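Glycosyl hydrolase, family 38 (Enterococcus faecalis, PDB 3LVT) probably hydrolyses alpha-mannosidic linkages in carbohydrates and carries a bound calcium ion. Local coordinates at residues P712-A717 against G734-E739; E540-L545 against T584-T589; S463-E468 against G512-F517. All blocks are in the same frame, centred on the assembly; numbering follows the deposited sequence.

Overall arrangement
Contact 1 is the buried one, its centre about 11 Å from the centre of the chain, whereas contacts 2 and 3 lie at the surface, with centres about 33 and 37 Å from it. Contact 1 pairs two strands of a branched antiparallel sheet; contact 2 sets a hairpin turn of that sheet against the loop passing from it to a nine-stranded one. In contact 3, a strand of the preceding C-terminal domain 1 meets the loop leading toward the branched sheet. The chemistry follows the place: paired strands and amide side chains in contact 1, a water and one asparagine between two loops in contact 2, and a single backbone bond beside a phenylalanine in contact 3.

Contact 1. Residues P712-A717 against G734-E739; sequences PQHQQA and GLNEYE
Gln713 and Tyr738 form an antiparallel hydrogen-bonded pair: Tyr738 N donates to Gln713 O (2.9 Å), while the return bond from Gln713 N to Tyr738 O is bent and weak. Two residues on, past the non-hydrogen-bonded pair of His714 and Glu737, Gln715 N reaches Asn736 O at 2.8 Å. Amide side chains then take over where the regular strands stop. Asn736 ND2 gives a weak bond to Gln715 O (3.0 Å), and Gln715 NE2, at the end of an extended chain, a weak one to Leu735 O (2.9 Å). Gln713 CB lies over one face of the Tyr738 ring in a CH-pi contact, 3.7 Å from the centroid; the amide beyond, near Tyr738 OH, is turned nearly parallel to the ring plane. His714 O approaches that ring at its edge.

Other polar ends are satisfied from outside the pair: Tyr738 OH by His687 and Arg698, His714 ND1 by Ser300, Glu737 by Ser301, Asn298 and Thr749, and Glu739 by a salt bridge to Arg675. Two short strands thus pair at the margin of an antiparallel sheet in the mutarotase-like C-terminal domain, with strand 746-753 on the other flank of 737-740.

Contact 2. Residues E540-L545 against T584-T589; sequences ENNGSL and TTENVT
Asn542 and Thr589 bring the two backbones nearest, with 5.5 Å between their CA atoms, and neither segment is regular strand or helix across the contact. Residues 540-545 make the turn of the beta hairpin formed by antiparallel strands 535-539 and 545-549, closed by backbone hydrogen bonds from Gly543 N to Glu540 O (2.8 Å) and from Glu540 N to Ser544 O (2.8 Å). Gly543 sits at a positive phi of 83°. Facing the turn, 584-589 winds from strand 583-584 toward strand 591-597, and Val588 O accepts a CA-H...O contact from Asn542 CA at 3.6 Å, with 160° at the hydrogen. Just past this segment, a backbone hydrogen bond between Asn541 and Ala590 ties the loops directly.

Among the side chains, that of Asn542 does most of the touching. Its amide lies against the backbone of Thr585 and Glu586, but its orientation in the model is doubtful and the details of that approach are uncertain. A water joins the loops more clearly: it donates to Asn542 O (2.9 Å) and is hydrogen-bonded to Thr585 OG1 (2.7 Å). Both ends of this bridge have a second partner, Gln608 NE2 for Asn542 O and Phe562 N for Thr585 OG1. The chemistry implies loops held by a water bridge and main-chain polar groups, with no clear direct hydrogen bond between the two segments.

Contact 3. Residues S463-E468 against G512-F517; sequences SRIVKE and GETKAF
Ser463, near the start of an inner antiparallel strand of C-terminal domain 1 (460-474, between 451-454 and 484-499), donates its N-H to Lys515 O of the loop after strand 503-511, at 2.9 Å. The bond is moderately bent at the hydrogen (155°), with the donor nearly in line with the Lys515 C=O. Farther along the strand, Val466 and Lys467 both face Thr491, a classic beta bulge.

The close packing gathers round Ser463. The Phe517 ring lies against its backbone, with CZ of Phe517 3.6 Å from CA of Ser463 and the serine N above one ring face, offset toward the rim. CG of Phe517 stands anti to its own carbonyl carbon (chi1 -64°), which turns the ring back to the strand; the loop residues Pro599 and Val600 touch the ring as well. The CG2 methyl of Thr514 also meets Ser463 O at 3.6 Å. Thr514 OG1, hydrogen-bonded to Tyr451 O, is in van der Waals contact with the CD1 methyl of Ile465, 3.5 Å away.

Toward solvent the contact is looser. Arg464 brings CB obliquely to within 4.0 Å of Phe517 CE2, while its guanidinium leads away to a salt bridge with Glu493. Ala516 and Lys515 are exposed, and the extended chain of Lys515 leaves the pair to end in a hydrogen bond from NZ to Ala460 O.

Contact 1. Residues P712-A717 against G734-E739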
loop_
_atom_site.group_PDB
_atom_site.type_symbol
_atom_site.label_atom_id
_atom_site.label_comp_id
_atom_site.label_asym_id
_atom_site.label_seq_id
_atom_site.Cartn_x
_atom_site.Cartn_y
_atom_site.Cartn_z
ATOM N N PRO A 712 -9.413 -17.183 1.784
ATOM C CA PRO A 712 -8.579 -16.114 1.247
ATOM C C PRO A 712 -8.357 -15.029 2.272
ATOM O O PRO A 712 -9.210 -14.791 3.129
ATOM C CB PRO A 712 -9.417 -15.559 0.082
ATOM C CG PRO A 712 -10.813 -15.946 0.390
ATOM C CD PRO A 712 -10.695 -17.283 1.058
ATOM N N GLN A 713 -7.222 -14.354 2.181
ATOM C CA GLN A 713 -6.932 -13.319 3.144
ATOM C C GLN A 713 -6.082 -12.253 2.543
ATOM O O GLN A 713 -5.477 -12.468 1.505
ATOM C CB GLN A 713 -6.243 -13.926 4.334
ATOM C CG GLN A 713 -6.922 -13.564 5.602
ATOM C CD GLN A 713 -7.000 -14.722 6.542
ATOM O OE1 GLN A 713 -7.389 -14.564 7.697
ATOM N NE2 GLN A 713 -6.631 -15.899 6.059
ATOM N N HIS A 714 -6.055 -11.098 3.201
ATOM C CA HIS A 714 -5.354 -9.936 2.690
ATOM C C HIS A 714 -4.001 -9.727 3.369
ATOM O O HIS A 714 -3.890 -9.806 4.585
ATOM C CB HIS A 714 -6.196 -8.670 2.860
ATOM C CG HIS A 714 -5.437 -7.425 2.525
ATOM N ND1 HIS A 714 -5.307 -6.958 1.231
ATOM C CD2 HIS A 714 -4.702 -6.590 3.302
ATOM C CE1 HIS A 714 -4.549 -5.873 1.229
ATOM N NE2 HIS A 714 -4.169 -5.628 2.472
ATOM N N GLN A 715 -2.983 -9.416 2.581
ATOM C CA GLN A 715 -1.657 -9.210 3.134
ATOM C C GLN A 715 -1.077 -7.917 2.604
ATOM O O GLN A 715 -1.507 -7.427 1.560
ATOM C CB GLN A 715 -0.729 -10.375 2.785
ATOM C CG GLN A 715 -0.526 -10.603 1.289
ATOM C CD GLN A 715 0.512 -11.668 0.992
ATOM O OE1 GLN A 715 1.391 -11.931 1.812
ATOM N NE2 GLN A 715 0.422 -12.283 -0.191
ATOM N N GLN A 716 -0.093 -7.378 3.322
ATOM C CA GLN A 716 0.737 -6.302 2.800
ATOM C C GLN A 716 2.050 -6.854 2.228
ATOM O O GLN A 716 2.054 -7.551 1.211
ATOM C CB GLN A 716 1.012 -5.256 3.888
ATOM C CG GLN A 716 -0.229 -4.477 4.379
ATOM C CD GLN A 716 -0.830 -3.557 3.321
ATOM O OE1 GLN A 716 -2.051 -3.381 3.253
ATOM N NE2 GLN A 716 0.025 -2.975 2.488
ATOM N N ALA A 717 3.166 -6.570 2.900
ATOM C CA ALA A 717 4.465 -6.911 2.357
ATOM C C ALA A 717 4.786 -8.406 2.408
ATOM O O ALA A 717 5.574 -8.877 1.602
ATOM C CB ALA A 717 5.519 -6.128 3.026
ATOM N N GLY A 734 2.573 -6.066 -4.270
ATOM C CA GLY A 734 1.261 -5.908 -4.909
ATOM C C GLY A 734 0.529 -7.207 -5.195
ATOM O O GLY A 734 -0.303 -7.282 -6.095
ATOM N N LEU A 735 0.844 -8.236 -4.417
ATOM C CA LEU A 735 0.214 -9.533 -4.542
ATOM C C LEU A 735 -0.507 -9.780 -3.228
ATOM O O LEU A 735 0.038 -10.404 -2.317
ATOM C CB LEU A 735 1.296 -10.592 -4.806
ATOM C CG LEU A 735 1.782 -10.953 -6.217
ATOM C CD1 LEU A 735 1.577 -9.865 -7.229
ATOM C CD2 LEU A 735 3.232 -11.404 -6.196
ATOM N N ASN A 736 -1.730 -9.275 -3.115
ATOM C CA ASN A 736 -2.329 -9.084 -1.786
ATOM C C ASN A 736 -3.203 -10.163 -1.188
ATOM O O ASN A 736 -3.573 -10.073 -0.024
ATOM C CB ASN A 736 -2.959 -7.697 -1.678
ATOM C CG ASN A 736 -1.926 -6.591 -1.929
ATOM O OD1 ASN A 736 -2.127 -5.739 -2.799
ATOM N ND2 ASN A 736 -0.762 -6.651 -1.205
ATOM N N GLU A 737 -3.499 -11.194 -1.955
ATOM C CA GLU A 737 -4.331 -12.271 -1.469
ATOM C C GLU A 737 -3.438 -13.457 -1.183
ATOM O O GLU A 737 -2.471 -13.717 -1.917
ATOM C CB GLU A 737 -5.400 -12.621 -2.506
ATOM C CG GLU A 737 -6.266 -13.840 -2.213
ATOM C CD GLU A 737 -7.333 -14.085 -3.296
ATOM O OE1 GLU A 737 -8.264 -13.256 -3.402
ATOM O OE2 GLU A 737 -7.258 -15.115 -4.026
ATOM N N TYR A 738 -3.736 -14.158 -0.096
ATOM C CA TYR A 738 -2.990 -15.339 0.261
ATOM C C TYR A 738 -3.943 -16.300 0.956
ATOM O O TYR A 738 -4.971 -15.884 1.497
ATOM C CB TYR A 738 -1.792 -14.982 1.168
ATOM C CG TYR A 738 -2.203 -14.621 2.574
ATOM C CD1 TYR A 738 -2.577 -13.315 2.892
ATOM C CD2 TYR A 738 -2.247 -15.579 3.572
ATOM C CE1 TYR A 738 -2.988 -12.978 4.150
ATOM C CE2 TYR A 738 -2.656 -15.247 4.844
ATOM C CZ TYR A 738 -3.033 -13.950 5.131
ATOM O OH TYR A 738 -3.460 -13.604 6.397
ATOM N N GLU A 739 -3.602 -17.583 0.908
ATOM C CA GLU A 739 -4.241 -18.604 1.706
ATOM C C GLU A 739 -3.150 -19.417 2.391
ATOM O O GLU A 739 -2.094 -19.651 1.814
ATOM C CB GLU A 739 -5.046 -19.532 0.824
ATOM C CG GLU A 739 -6.018 -20.415 1.586
ATOM C CD GLU A 739 -7.185 -20.838 0.715
ATOM O OE1 GLU A 739 -8.109 -21.526 1.205
ATOM O OE2 GLU A 739 -7.176 -20.458 -0.472
#

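Contact 2. Residues E540-L545 against T584-T589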
loop_
_atom_site.group_PDB
_atom_site.type_symbol
_atom_site.label_atom_id
_atom_site.label_comp_id
_atom_site.label_asym_id
_atom_site.label_seq_id
_atom_site.Cartn_x
_atom_site.Cartn_y
_atom_site.Cartn_z
ATOM N N GLU A 540 14.453 -28.743 -8.942
ATOM C CA GLU A 540 14.045 -30.060 -9.431
ATOM C C GLU A 540 13.702 -30.039 -10.917
ATOM O O GLU A 540 13.635 -28.982 -11.539
ATOM C CB GLU A 540 12.844 -30.576 -8.617
ATOM C CG GLU A 540 13.079 -30.620 -7.102
ATOM C CD GLU A 540 14.398 -31.333 -6.692
ATOM O OE1 GLU A 540 14.881 -32.257 -7.414
ATOM O OE2 GLU A 540 14.932 -30.967 -5.611
ATOM N N ASN A 541 13.504 -31.221 -11.483
ATOM C CA ASN A 541 13.063 -31.341 -12.870
ATOM C C ASN A 541 11.729 -30.623 -13.096
ATOM O O ASN A 541 11.524 -30.035 -14.130
ATOM C CB ASN A 541 13.018 -32.813 -13.273
ATOM C CG ASN A 541 14.373 -33.501 -13.086
ATOM O OD1 ASN A 541 15.439 -32.910 -13.345
ATOM N ND2 ASN A 541 14.340 -34.745 -12.622
ATOM N N ASN A 542 10.854 -30.703 -12.098
ATOM C CA ASN A 542 9.667 -29.846 -11.860
ATOM C C ASN A 542 9.833 -28.356 -12.100
ATOM O O ASN A 542 8.871 -27.661 -12.455
ATOM C CB ASN A 542 9.298 -29.938 -10.356
ATOM C CG ASN A 542 8.160 -30.847 -10.106
ATOM O OD1 ASN A 542 7.688 -31.496 -11.024
ATOM N ND2 ASN A 542 7.696 -30.908 -8.872
ATOM N N GLY A 543 11.039 -27.868 -11.815
ATOM C CA GLY A 543 11.261 -26.451 -11.686
ATOM C C GLY A 543 10.874 -25.978 -10.302
ATOM O O GLY A 543 11.087 -24.828 -9.967
ATOM N N SER A 544 10.295 -26.853 -9.498
ATOM C CA SER A 544 10.136 -26.556 -8.077
ATOM C C SER A 544 11.495 -26.568 -7.340
ATOM O O SER A 544 12.460 -27.166 -7.810
ATOM C CB SER A 544 9.194 -27.548 -7.403
ATOM O OG SER A 544 9.803 -28.826 -7.354
ATOM N N LEU A 545 11.527 -25.916 -6.178
ATOM C CA LEU A 545 12.726 -25.764 -5.360
ATOM C C LEU A 545 12.655 -26.605 -4.099
ATOM O O LEU A 545 11.588 -26.736 -3.473
ATOM C CB LEU A 545 12.913 -24.309 -4.933
ATOM C CG LEU A 545 12.629 -23.199 -5.942
ATOM C CD1 LEU A 545 12.799 -21.861 -5.269
ATOM C CD2 LEU A 545 13.547 -23.309 -7.145
ATOM N N THR A 584 -1.324 -28.103 -12.249
ATOM C CA THR A 584 -0.160 -27.878 -11.407
ATOM C C THR A 584 1.085 -28.140 -12.241
ATOM O O THR A 584 1.015 -28.861 -13.245
ATOM C CB THR A 584 -0.274 -28.798 -10.157
ATOM O OG1 THR A 584 -0.395 -28.007 -8.974
ATOM C CG2 THR A 584 0.871 -29.711 -10.009
ATOM N N THR A 585 2.207 -27.538 -11.851
ATOM C CA THR A 585 3.501 -27.816 -12.495
ATOM C C THR A 585 4.310 -28.929 -11.841
ATOM O O THR A 585 5.512 -29.036 -12.070
ATOM C CB THR A 585 4.423 -26.575 -12.550
ATOM O OG1 THR A 585 4.616 -26.048 -11.225
ATOM C CG2 THR A 585 3.854 -25.539 -13.488
ATOM N N GLU A 586 3.650 -29.755 -11.050
ATOM C CA GLU A 586 4.284 -30.880 -10.355
ATOM C C GLU A 586 4.794 -31.996 -11.259
ATOM O O GLU A 586 5.756 -32.665 -10.910
ATOM C CB GLU A 586 3.308 -31.477 -9.350
ATOM C CG GLU A 586 3.911 -32.449 -8.386
ATOM C CD GLU A 586 2.979 -32.744 -7.217
ATOM O OE1 GLU A 586 1.847 -32.161 -7.167
ATOM O OE2 GLU A 586 3.398 -33.556 -6.343
ATOM N N ASN A 587 4.152 -32.223 -12.397
ATOM C CA ASN A 587 4.621 -33.275 -13.286
ATOM C C ASN A 587 4.982 -32.763 -14.669
ATOM O O ASN A 587 5.034 -33.498 -15.645
ATOM C CB ASN A 587 3.664 -34.464 -13.297
ATOM C CG ASN A 587 3.713 -35.255 -11.987
ATOM O OD1 ASN A 587 2.679 -35.449 -11.332
ATOM N ND2 ASN A 587 4.923 -35.701 -11.587
ATOM N N VAL A 588 5.290 -31.477 -14.688
ATOM C CA VAL A 588 5.800 -30.770 -15.837
ATOM C C VAL A 588 7.314 -30.865 -15.882
ATOM O O VAL A 588 7.978 -30.879 -14.858
ATOM C CB VAL A 588 5.388 -29.305 -15.733
ATOM C CG1 VAL A 588 6.449 -28.385 -16.312
ATOM C CG2 VAL A 588 4.015 -29.099 -16.384
ATOM N N THR A 589 7.862 -30.945 -17.082
ATOM C CA THR A 589 9.294 -30.928 -17.249
ATOM C C THR A 589 9.735 -29.494 -17.544
ATOM O O THR A 589 9.436 -28.935 -18.611
ATOM C CB THR A 589 9.718 -31.896 -18.356
ATOM O OG1 THR A 589 9.306 -33.217 -17.987
ATOM C CG2 THR A 589 11.239 -31.884 -18.545
HETATM O O HOH W 1 7.051 -26.884 -10.336
#

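Contact 3. Residues S463-E468 against G512-F517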
loop_
_atom_site.group_PDB
_atom_site.type_symbol
_atom_site.label_atom_id
_atom_site.label_comp_id
_atom_site.label_asym_id
_atom_site.label_seq_id
_atom_site.Cartn_x
_atom_site.Cartn_y
_atom_site.Cartn_z
ATOM N N SER A 463 33.793 -4.896 -8.927
ATOM C CA SER A 463 32.635 -4.617 -9.749
ATOM C C SER A 463 32.591 -5.519 -10.968
ATOM O O SER A 463 33.422 -6.395 -11.119
ATOM C CB SER A 463 32.656 -3.156 -10.182
ATOM O OG SER A 463 33.703 -2.925 -11.115
ATOM N N ARG A 464 31.604 -5.297 -11.830
ATOM C CA ARG A 464 31.472 -6.033 -13.073
ATOM C C ARG A 464 30.708 -5.155 -14.040
ATOM O O ARG A 464 29.768 -4.476 -13.638
ATOM C CB ARG A 464 30.735 -7.358 -12.855
ATOM C CG ARG A 464 30.711 -8.278 -14.094
ATOM C CD ARG A 464 29.991 -9.623 -13.848
ATOM N NE ARG A 464 28.532 -9.497 -13.698
ATOM C CZ ARG A 464 27.645 -9.701 -14.671
ATOM N NH1 ARG A 464 26.346 -9.551 -14.430
ATOM N NH2 ARG A 464 28.050 -10.044 -15.887
ATOM N N ILE A 465 31.119 -5.153 -15.307
ATOM C CA ILE A 465 30.389 -4.430 -16.349
ATOM C C ILE A 465 29.305 -5.351 -16.889
ATOM O O ILE A 465 29.581 -6.400 -17.470
ATOM C CB ILE A 465 31.328 -3.880 -17.482
ATOM C CG1 ILE A 465 31.953 -2.541 -17.081
ATOM C CG2 ILE A 465 30.557 -3.599 -18.736
ATOM C CD1 ILE A 465 33.167 -2.639 -16.158
ATOM N N VAL A 466 28.062 -4.958 -16.666
ATOM C CA VAL A 466 26.918 -5.756 -17.097
ATOM C C VAL A 466 26.596 -5.558 -18.590
ATOM O O VAL A 466 26.524 -6.529 -19.342
ATOM C CB VAL A 466 25.658 -5.501 -16.210
ATOM C CG1 VAL A 466 24.510 -6.414 -16.636
ATOM C CG2 VAL A 466 25.980 -5.717 -14.725
ATOM N N LYS A 467 26.425 -4.308 -19.011
ATOM C CA LYS A 467 25.938 -3.996 -20.359
ATOM C C LYS A 467 26.435 -2.643 -20.847
ATOM O O LYS A 467 26.636 -1.715 -20.060
ATOM C CB LYS A 467 24.393 -4.018 -20.396
ATOM N N GLU A 468 26.636 -2.553 -22.155
ATOM C CA GLU A 468 26.903 -1.307 -22.838
ATOM C C GLU A 468 25.618 -0.926 -23.547
ATOM O O GLU A 468 24.912 -1.787 -24.070
ATOM C CB GLU A 468 28.000 -1.513 -23.881
ATOM N N GLY A 512 40.610 1.615 -16.372
ATOM C CA GLY A 512 41.540 0.766 -15.649
ATOM C C GLY A 512 41.002 -0.647 -15.549
ATOM O O GLY A 512 39.917 -0.951 -16.076
ATOM N N GLU A 513 41.755 -1.516 -14.876
ATOM C CA GLU A 513 41.380 -2.916 -14.795
ATOM C C GLU A 513 40.295 -3.087 -13.748
ATOM O O GLU A 513 40.518 -2.805 -12.563
ATOM C CB GLU A 513 42.596 -3.791 -14.458
ATOM N N THR A 514 39.122 -3.536 -14.192
ATOM C CA THR A 514 38.054 -3.931 -13.271
ATOM C C THR A 514 38.600 -4.865 -12.213
ATOM O O THR A 514 39.316 -5.816 -12.530
ATOM C CB THR A 514 36.871 -4.613 -13.995
ATOM O OG1 THR A 514 35.832 -3.650 -14.203
ATOM C CG2 THR A 514 36.293 -5.752 -13.155
ATOM N N LYS A 515 38.270 -4.564 -10.963
ATOM C CA LYS A 515 38.601 -5.419 -9.839
ATOM C C LYS A 515 37.513 -6.484 -9.709
ATOM O O LYS A 515 36.383 -6.189 -9.334
ATOM C CB LYS A 515 38.735 -4.590 -8.560
ATOM C CG LYS A 515 39.138 -5.404 -7.353
ATOM C CD LYS A 515 39.099 -4.559 -6.095
ATOM C CE LYS A 515 39.447 -5.407 -4.873
ATOM N NZ LYS A 515 39.179 -4.687 -3.590
ATOM N N ALA A 516 37.863 -7.720 -10.037
ATOM C CA ALA A 516 36.888 -8.794 -10.140
ATOM C C ALA A 516 36.388 -9.231 -8.780
ATOM O O ALA A 516 37.114 -9.141 -7.783
ATOM C CB ALA A 516 37.487 -9.983 -10.890
ATOM N N PHE A 517 35.145 -9.701 -8.741
ATOM C CA PHE A 517 34.618 -10.357 -7.547
ATOM C C PHE A 517 35.355 -11.672 -7.349
ATOM O O PHE A 517 35.696 -12.355 -8.327
ATOM C CB PHE A 517 33.112 -10.610 -7.658
ATOM C CG PHE A 517 32.282 -9.352 -7.737
ATOM C CD1 PHE A 517 32.269 -8.437 -6.691
ATOM C CD2 PHE A 517 31.496 -9.096 -8.854
ATOM C CE1 PHE A 517 31.497 -7.291 -6.759
ATOM C CE2 PHE A 517 30.738 -7.957 -8.933
ATOM C CZ PHE A 517 30.732 -7.048 -7.885
#